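Local structure of gigastasin (Haementeria ghilianii, 5UBM) at residues C[120-123]-C[124-128]. The protein probably inhibits serine proteases of the host's blood as a leech-derived member of the antistasin family. Numbering follows the deposited sequence.
Sequences PESG and RCEDP
The guanidinium group of R124 has the CB of S122 over one face, 4.2 Å above the plane and displaced toward the rim, while E126 OE2 approaches NH1 from well out of that plane. At 3.8 Å, R124 NH1 and E126 OE2 form a long ion pair in which charge alone acts, with no N-H aimed at the oxygen. The carboxylate of E126 is itself met obliquely: S122 OG donates to E126 OE2 over 2.8 Å, from 40° out of the carboxylate plane. The hydroxyl takes up this bond with OG set between the backbone N and the carbonyl carbon (chi1 69°), where it also rests 3.4 Å from R124 CB. The R124 side chain leaves the backbone with CG anti to N and then bends at chi3 (-44°), which turns its flat end back alongside S122.

These contacts lie at the turn of a two-stranded antiparallel β-hairpin, in which residues 120-123 link strand 117-119 to its neighbour 124-126. P120 and E121 keep right-handed helical backbone angles, and G123 has a positive phi, which favours glycine. N119, at the other root of the loop, bonds through ND2 to E126 OE1 and through OD1 to E121 N, so OE1 of E126 is tied to the facing strand and OE2 to S122 of the loop. An alanine in place of E126 would probably leave the S122 hydroxyl and the N119 amide without their acceptors and R124 without one nearby negative charge. C125, between R124 and E126, turns away from the loop into a disulfide with C112, and G123 O accepts a hydrogen bond from R52 NH1.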
loop_
_atom_site.group_PDB
_atom_site.type_symbol
_atom_site.label_atom_id
_atom_site.label_comp_id
_atom_site.label_asym_id
_atom_site.label_seq_id
_atom_site.Cartn_x
_atom_site.Cartn_y
_atom_site.Cartn_z
ATOM N N PRO C 120 -22.362 19.357 18.011
ATOM C CA PRO C 120 -22.499 19.891 16.651
ATOM C C PRO C 120 -21.274 19.632 15.776
ATOM O O PRO C 120 -21.371 19.756 14.557
ATOM C CB PRO C 120 -22.697 21.393 16.879
ATOM C CG PRO C 120 -22.106 21.653 18.223
ATOM C CD PRO C 120 -22.386 20.424 19.025
ATOM N N GLU C 121 -20.147 19.275 16.382
ATOM C CA GLU C 121 -18.932 19.029 15.615
ATOM C C GLU C 121 -18.780 17.567 15.192
ATOM O O GLU C 121 -17.938 17.254 14.349
ATOM C CB GLU C 121 -17.698 19.466 16.407
ATOM C CG GLU C 121 -17.288 20.910 16.155
ATOM C CD GLU C 121 -15.947 21.254 16.776
ATOM O OE1 GLU C 121 -15.929 21.851 17.876
ATOM O OE2 GLU C 121 -14.908 20.924 16.163
ATOM N N SER C 122 -19.591 16.678 15.760
ATOM C CA SER C 122 -19.485 15.257 15.433
ATOM C C SER C 122 -20.825 14.629 15.066
ATOM O O SER C 122 -20.867 13.520 14.533
ATOM C CB SER C 122 -18.864 14.484 16.597
ATOM O OG SER C 122 -19.745 14.428 17.707
ATOM N N GLY C 123 -21.913 15.336 15.350
ATOM C CA GLY C 123 -23.246 14.811 15.107
ATOM C C GLY C 123 -23.500 13.575 15.949
ATOM O O GLY C 123 -24.069 12.591 15.480
ATOM N N ARG C 124 -23.074 13.628 17.205
ATOM C CA ARG C 124 -23.151 12.467 18.083
ATOM C C ARG C 124 -23.544 12.874 19.499
ATOM O O ARG C 124 -23.098 13.909 19.995
ATOM C CB ARG C 124 -21.809 11.737 18.093
ATOM C CG ARG C 124 -21.798 10.410 18.824
ATOM C CD ARG C 124 -20.371 9.915 18.966
ATOM N NE ARG C 124 -19.623 10.094 17.722
ATOM C CZ ARG C 124 -18.296 10.147 17.649
ATOM N NH1 ARG C 124 -17.564 10.038 18.750
ATOM N NH2 ARG C 124 -17.700 10.313 16.476
ATOM N N CYS C 125 -24.383 12.069 20.143
ATOM C CA CYS C 125 -24.735 12.304 21.542
ATOM C C CYS C 125 -23.499 12.149 22.421
ATOM O O CYS C 125 -22.887 11.082 22.460
ATOM C CB CYS C 125 -25.831 11.341 22.002
ATOM S SG CYS C 125 -27.392 11.502 21.114
ATOM N N GLU C 126 -23.131 13.215 23.121
ATOM C CA GLU C 126 -21.927 13.195 23.944
ATOM C C GLU C 126 -22.129 13.900 25.278
ATOM O O GLU C 126 -22.891 14.862 25.377
ATOM C CB GLU C 126 -20.759 13.842 23.193
ATOM C CG GLU C 126 -20.005 12.907 22.260
ATOM C CD GLU C 126 -19.023 13.641 21.365
ATOM O OE1 GLU C 126 -18.296 14.520 21.874
ATOM O OE2 GLU C 126 -18.966 13.332 20.157
ATOM N N ASP C 127 -21.445 13.408 26.305
ATOM C CA ASP C 127 -21.375 14.104 27.580
ATOM C C ASP C 127 -20.097 14.929 27.614
ATOM O O ASP C 127 -19.003 14.379 27.515
ATOM C CB ASP C 127 -21.414 13.119 28.752
ATOM C CG ASP C 127 -21.185 13.794 30.099
ATOM O OD1 ASP C 127 -21.470 15.004 30.228
ATOM O OD2 ASP C 127 -20.716 13.108 31.033
ATOM N N PRO C 128 -20.235 16.256 27.738
ATOM C CA PRO C 128 -19.088 17.170 27.810
ATOM C C PRO C 128 -18.192 16.904 29.016
ATOM O O PRO C 128 -16.976 17.066 28.921
ATOM C CB PRO C 128 -19.747 18.548 27.921
ATOM C CG PRO C 128 -21.098 18.371 27.319
ATOM C CD PRO C 128 -21.516 16.982 27.690
#